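Local coordinates for phospholipase C-beta (PLC-beta) (Sepia officinalis, PDB 3QR0), which belongs to the beta class of phospholipase C, a multidomain family built round a TIM-barrel core, with PH, EF-hand-like and C2 domains, at residues 409-414 / 620-625; 455-460 / 518-523. One frame throughout, in Å; residues are numbered along the deposited sequence.

Two buried contacts illustrate how the X and Y parts of a phospholipase C barrel, separated by a linker, close into one fold. Contact 1 ties the loop leading into barrel strand 412-418 to the short strand 622-624 near the end of the Y region, and its hub, Tyr-622, combines apolar packing with a hydrogen bond. Contact 2, about 12 Å away between centres, joins a proline-rich loop before strand 466-469 to the approach to strand 522-523, with no hydrogen bond passing between its segments. The centre of contact 1 is about 14 Å from the chain's centre, that of contact 2 about 26 Å. The two touch mainly through Pro-459, whose O comes 3.5 Å from Pro-411 CD.

Contact 1 of 2, residues 409-414 / 620-625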
loop_
_atom_site.group_PDB
_atom_site.type_symbol
_atom_site.label_atom_id
_atom_site.label_comp_id
_atom_site.label_asym_id
_atom_site.label_seq_id
_atom_site.Cartn_x
_atom_site.Cartn_y
_atom_site.Cartn_z
ATOM N N ASP A 409 0.929 10.861 10.863
ATOM C CA ASP A 409 0.592 11.894 11.843
ATOM C C ASP A 409 -0.757 12.553 11.565
ATOM O O ASP A 409 -1.216 13.372 12.364
ATOM C CB ASP A 409 1.665 12.992 11.851
ATOM C CG ASP A 409 2.953 12.558 12.523
ATOM O OD1 ASP A 409 2.927 11.625 13.353
ATOM O OD2 ASP A 409 4.001 13.176 12.226
ATOM N N TYR A 410 -1.386 12.216 10.442
ATOM C CA TYR A 410 -2.557 12.968 9.966
ATOM C C TYR A 410 -3.879 12.407 10.513
ATOM O O TYR A 410 -3.939 11.250 10.909
ATOM C CB TYR A 410 -2.476 13.124 8.435
ATOM C CG TYR A 410 -1.385 14.124 8.106
ATOM C CD1 TYR A 410 -1.660 15.485 8.088
ATOM C CD2 TYR A 410 -0.062 13.722 7.924
ATOM C CE1 TYR A 410 -0.666 16.420 7.849
ATOM C CE2 TYR A 410 0.947 14.656 7.684
ATOM C CZ TYR A 410 0.634 16.007 7.647
ATOM O OH TYR A 410 1.606 16.960 7.414
ATOM N N PRO A 411 -4.930 13.244 10.584
ATOM C CA PRO A 411 -6.064 12.914 11.455
ATOM C C PRO A 411 -6.841 11.645 11.102
ATOM O O PRO A 411 -6.908 11.237 9.936
ATOM C CB PRO A 411 -6.975 14.150 11.363
ATOM C CG PRO A 411 -6.519 14.904 10.166
ATOM C CD PRO A 411 -5.077 14.572 9.956
ATOM N N VAL A 412 -7.423 11.044 12.132
ATOM C CA VAL A 412 -8.224 9.846 11.994
ATOM C C VAL A 412 -9.678 10.226 12.211
ATOM O O VAL A 412 -9.987 11.064 13.048
ATOM C CB VAL A 412 -7.773 8.760 12.992
ATOM C CG1 VAL A 412 -8.833 7.652 13.141
ATOM C CG2 VAL A 412 -6.433 8.181 12.553
ATOM N N ILE A 413 -10.563 9.635 11.419
ATOM C CA ILE A 413 -11.998 9.847 11.565
ATOM C C ILE A 413 -12.639 8.510 11.924
ATOM O O ILE A 413 -12.437 7.511 11.234
ATOM C CB ILE A 413 -12.621 10.407 10.265
ATOM C CG1 ILE A 413 -12.025 11.778 9.930
ATOM C CG2 ILE A 413 -14.138 10.526 10.414
ATOM C CD1 ILE A 413 -12.238 12.226 8.464
ATOM N N LEU A 414 -13.391 8.486 13.017
ATOM C CA LEU A 414 -14.092 7.279 13.434
ATOM C C LEU A 414 -15.567 7.416 13.106
ATOM O O LEU A 414 -16.253 8.283 13.642
ATOM C CB LEU A 414 -13.909 7.027 14.927
ATOM C CG LEU A 414 -12.465 6.951 15.428
ATOM C CD1 LEU A 414 -12.449 6.651 16.917
ATOM C CD2 LEU A 414 -11.669 5.906 14.661
ATOM N N SER A 620 0.644 8.572 4.302
ATOM C CA SER A 620 -0.072 9.375 5.299
ATOM C C SER A 620 -1.568 9.070 5.355
ATOM O O SER A 620 -2.241 9.427 6.322
ATOM C CB SER A 620 0.102 10.854 4.983
ATOM O OG SER A 620 -0.474 11.164 3.723
ATOM N N GLY A 621 -2.087 8.444 4.300
ATOM C CA GLY A 621 -3.519 8.207 4.165
ATOM C C GLY A 621 -4.274 9.392 3.584
ATOM O O GLY A 621 -5.501 9.368 3.534
ATOM N N TYR A 622 -3.544 10.421 3.146
ATOM C CA TYR A 622 -4.126 11.607 2.512
ATOM C C TYR A 622 -3.489 11.870 1.155
ATOM O O TYR A 622 -2.268 11.914 1.045
ATOM C CB TYR A 622 -3.924 12.838 3.400
ATOM C CG TYR A 622 -4.859 12.873 4.572
ATOM C CD1 TYR A 622 -4.619 12.097 5.704
ATOM C CD2 TYR A 622 -5.997 13.675 4.550
ATOM C CE1 TYR A 622 -5.496 12.123 6.782
ATOM C CE2 TYR A 622 -6.869 13.702 5.606
ATOM C CZ TYR A 622 -6.617 12.927 6.723
ATOM O OH TYR A 622 -7.497 12.961 7.772
ATOM N N LEU A 623 -4.324 12.053 0.132
ATOM C CA LEU A 623 -3.871 12.460 -1.193
ATOM C C LEU A 623 -4.652 13.704 -1.601
ATOM O O LEU A 623 -5.882 13.729 -1.507
ATOM C CB LEU A 623 -4.111 11.353 -2.215
ATOM C CG LEU A 623 -3.333 10.051 -2.018
ATOM C CD1 LEU A 623 -3.899 8.938 -2.905
ATOM C CD2 LEU A 623 -1.861 10.273 -2.299
ATOM N N LEU A 624 -3.940 14.732 -2.050
ATOM C CA LEU A 624 -4.574 15.971 -2.478
ATOM C C LEU A 624 -5.296 15.743 -3.801
ATOM O O LEU A 624 -4.703 15.216 -4.744
ATOM C CB LEU A 624 -3.520 17.076 -2.633
ATOM C CG LEU A 624 -4.034 18.483 -2.948
ATOM C CD1 LEU A 624 -4.915 18.972 -1.806
ATOM C CD2 LEU A 624 -2.875 19.450 -3.198
ATOM N N LYS A 625 -6.567 16.130 -3.877
ATOM C CA LYS A 625 -7.316 16.026 -5.132
ATOM C C LYS A 625 -6.708 16.935 -6.219
ATOM O O LYS A 625 -6.103 17.966 -5.915
ATOM C CB LYS A 625 -8.800 16.365 -4.920
ATOM C CG LYS A 625 -9.551 15.346 -4.052
ATOM C CD LYS A 625 -11.074 15.486 -4.158
ATOM C CE LYS A 625 -11.635 16.410 -3.115
ATOM N NZ LYS A 625 -13.079 16.717 -3.319
#
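Tyr-622 reaches across to Pro-411 and Tyr-410, and its phenol shows how one side chain can serve both an apolar and a polar neighbour. CG stands anti to the carbonyl carbon (chi1 -76°), a torsion that extends the ring toward 409-414 and brings its hydroxyl to the backbone. There Tyr-622 OH donates to Pro-411 O at 2.8 Å. The acceptor lies at the edge of the phenol ring, close to its plane, whereas the donor stands 38° out of the carbonyl plane and so misses the lone-pair direction. The pyrrolidine crosses the phenol at about a right angle, with Pro-411 CG 3.2 Å from Tyr-622 OH and Pro-411 CD 3.9 Å from Tyr-622 CZ. Near the CD1-CE1 bond of the ring, Tyr-410 CB packs 3.6 Å from Tyr-622 CE1. Although its CB points toward 620-625, the Tyr-410 ring leads away, and its CD2 lies 4.1 Å from Ser-620 CB.

Ser-620 lies just before the strand: its OG accepts from Tyr-622 N at 3.2 Å and is also hydrogen-bonded to Asn-617 O. Tyr-332 and Ile-334, from the antiparallel partner strand of 622-624, also touch the Tyr-622 side chain. An ST turn thus leads into a short beta strand whose tyrosine joins the Y region to the loop entering an X-region strand of the TIM barrel.

Contact 2 of 2, residues 455-460 / 518-523; sequences PLPTPY and VNYIQP
The backbones approach most closely at Leu-456 and Tyr-520, whose CA atoms lie 6.8 Å apart, and an extended, proline-rich loop here meets a segment that turns at Tyr-520 before entering strand 522-523. The principal side-chain contact is a CH-pi interaction. Pro-457 presents the CG corner of its ring to one face of Tyr-520, with CG 3.6 Å from the centroid of the Tyr-520 ring and only 14° off the ring normal. Beside it, Pro-457 CD sits over the same face toward one side, 3.5 Å from Tyr-520 CD1. The phenol is directed to this position by a CG that stands beside the backbone N and anti to the carbonyl carbon (chi1 -65°).

In the TIM barrel of this family, the loop precedes X-region strand 466-469, while 522-523 is the first strand of the parallel Y-region sheet; the proline-tyrosine pair therefore spans the two halves. Tyr-520 also touches Leu-467 on that X-region strand.

Leu-456 makes the second contact, its side chain running alongside that of Tyr-520 but pointing the other way. One branch does the touching: Leu-456 CD2 is 4.0 Å from Tyr-520 CB and 3.5 Å from Tyr-520 O, lying obliquely to the ring. At the root of the tyrosine, Asn-519 OD1 accepts from Tyr-520 N at 2.8 Å with an N-H...O angle of 152°, while Asn-519 ND2 is hydrogen-bonded to Leu-441 O. The far end of the phenol is anchored as well: Tyr-520 OH is hydrogen-bonded to His-448 O and Ile-445 N.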
loop_
_atom_site.group_PDB
_atom_site.type_symbol
_atom_site.label_atom_id
_atom_site.label_comp_id
_atom_site.label_asym_id
_atom_site.label_seq_id
_atom_site.Cartn_x
_atom_site.Cartn_y
_atom_site.Cartn_z
ATOM N N PRO A 455 -14.777 27.338 6.349
ATOM C CA PRO A 455 -14.262 26.073 5.820
ATOM C C PRO A 455 -13.739 25.127 6.900
ATOM O O PRO A 455 -13.362 25.563 7.993
ATOM C CB PRO A 455 -13.139 26.507 4.875
ATOM C CG PRO A 455 -12.751 27.864 5.311
ATOM C CD PRO A 455 -13.958 28.492 5.932
ATOM N N LEU A 456 -13.731 23.836 6.585
ATOM C CA LEU A 456 -13.184 22.835 7.490
ATOM C C LEU A 456 -11.707 23.123 7.725
ATOM O O LEU A 456 -11.048 23.678 6.844
ATOM C CB LEU A 456 -13.337 21.434 6.900
ATOM C CG LEU A 456 -14.761 20.929 6.697
ATOM C CD1 LEU A 456 -14.795 19.773 5.687
ATOM C CD2 LEU A 456 -15.368 20.518 8.023
ATOM N N PRO A 457 -11.178 22.751 8.908
ATOM C CA PRO A 457 -9.735 22.830 9.141
ATOM C C PRO A 457 -8.949 21.962 8.162
ATOM O O PRO A 457 -9.539 21.165 7.431
ATOM C CB PRO A 457 -9.570 22.292 10.569
ATOM C CG PRO A 457 -10.902 22.416 11.198
ATOM C CD PRO A 457 -11.898 22.249 10.093
ATOM N N THR A 458 -7.630 22.120 8.156
ATOM C CA THR A 458 -6.754 21.363 7.255
ATOM C C THR A 458 -6.229 20.120 7.960
ATOM O O THR A 458 -6.212 20.071 9.190
ATOM C CB THR A 458 -5.549 22.205 6.801
ATOM O OG1 THR A 458 -4.606 22.315 7.877
ATOM C CG2 THR A 458 -5.993 23.612 6.364
ATOM N N PRO A 459 -5.787 19.109 7.195
ATOM C CA PRO A 459 -5.177 17.966 7.869
ATOM C C PRO A 459 -4.005 18.381 8.769
ATOM O O PRO A 459 -3.818 17.811 9.848
ATOM C CB PRO A 459 -4.701 17.080 6.708
ATOM C CG PRO A 459 -5.582 17.444 5.560
ATOM C CD PRO A 459 -5.884 18.908 5.735
ATOM N N TYR A 460 -3.248 19.383 8.330
ATOM C CA TYR A 460 -2.119 19.901 9.098
ATOM C C TYR A 460 -2.575 20.468 10.453
ATOM O O TYR A 460 -1.922 20.246 11.475
ATOM C CB TYR A 460 -1.371 20.966 8.289
ATOM C CG TYR A 460 -0.039 21.355 8.885
ATOM C CD1 TYR A 460 1.092 20.568 8.681
ATOM C CD2 TYR A 460 0.090 22.502 9.653
ATOM C CE1 TYR A 460 2.321 20.919 9.233
ATOM C CE2 TYR A 460 1.318 22.863 10.205
ATOM C CZ TYR A 460 2.422 22.061 9.990
ATOM O OH TYR A 460 3.635 22.409 10.535
ATOM N N VAL A 518 -18.873 15.412 18.742
ATOM C CA VAL A 518 -18.979 15.648 17.300
ATOM C C VAL A 518 -18.833 17.132 16.996
ATOM O O VAL A 518 -19.389 17.974 17.699
ATOM C CB VAL A 518 -20.325 15.133 16.743
ATOM C CG1 VAL A 518 -20.393 15.322 15.234
ATOM C CG2 VAL A 518 -20.524 13.661 17.109
ATOM N N ASN A 519 -18.070 17.450 15.955
ATOM C CA ASN A 519 -17.895 18.844 15.539
ATOM C C ASN A 519 -17.778 18.993 14.023
ATOM O O ASN A 519 -18.749 19.369 13.376
ATOM C CB ASN A 519 -16.717 19.511 16.274
ATOM C CG ASN A 519 -15.550 18.565 16.507
ATOM O OD1 ASN A 519 -14.909 18.118 15.563
ATOM N ND2 ASN A 519 -15.266 18.267 17.772
ATOM N N TYR A 520 -16.610 18.690 13.459
ATOM C CA TYR A 520 -16.365 18.959 12.039
ATOM C C TYR A 520 -16.919 17.892 11.105
ATOM O O TYR A 520 -17.088 18.146 9.910
ATOM C CB TYR A 520 -14.867 19.148 11.776
ATOM C CG TYR A 520 -14.333 20.378 12.462
ATOM C CD1 TYR A 520 -14.717 21.646 12.041
ATOM C CD2 TYR A 520 -13.469 20.274 13.549
ATOM C CE1 TYR A 520 -14.250 22.778 12.673
ATOM C CE2 TYR A 520 -12.992 21.397 14.186
ATOM C CZ TYR A 520 -13.387 22.651 13.749
ATOM O OH TYR A 520 -12.915 23.772 14.383
ATOM N N ILE A 521 -17.194 16.704 11.637
ATOM C CA ILE A 521 -17.668 15.600 10.814
ATOM C C ILE A 521 -19.051 15.204 11.283
ATOM O O ILE A 521 -19.242 14.129 11.854
ATOM C CB ILE A 521 -16.718 14.373 10.857
ATOM C CG1 ILE A 521 -15.247 14.800 10.815
ATOM C CG2 ILE A 521 -17.034 13.434 9.697
ATOM C CD1 ILE A 521 -14.833 15.527 9.552
ATOM N N GLN A 522 -20.019 16.082 11.045
ATOM C CA GLN A 522 -21.377 15.859 11.507
ATOM C C GLN A 522 -22.211 15.194 10.418
ATOM O O GLN A 522 -22.500 15.815 9.403
ATOM C CB GLN A 522 -22.033 17.175 11.932
ATOM C CG GLN A 522 -23.383 16.975 12.575
ATOM C CD GLN A 522 -24.096 18.273 12.874
ATOM O OE1 GLN A 522 -23.476 19.337 12.969
ATOM N NE2 GLN A 522 -25.416 18.190 13.031
ATOM N N PRO A 523 -22.613 13.929 10.633
ATOM C CA PRO A 523 -23.427 13.249 9.633
ATOM C C PRO A 523 -24.871 13.721 9.678
ATOM O O PRO A 523 -25.485 13.714 10.741
ATOM C CB PRO A 523 -23.327 11.776 10.041
ATOM C CG PRO A 523 -23.088 11.803 11.509
ATOM C CD PRO A 523 -22.454 13.125 11.854
#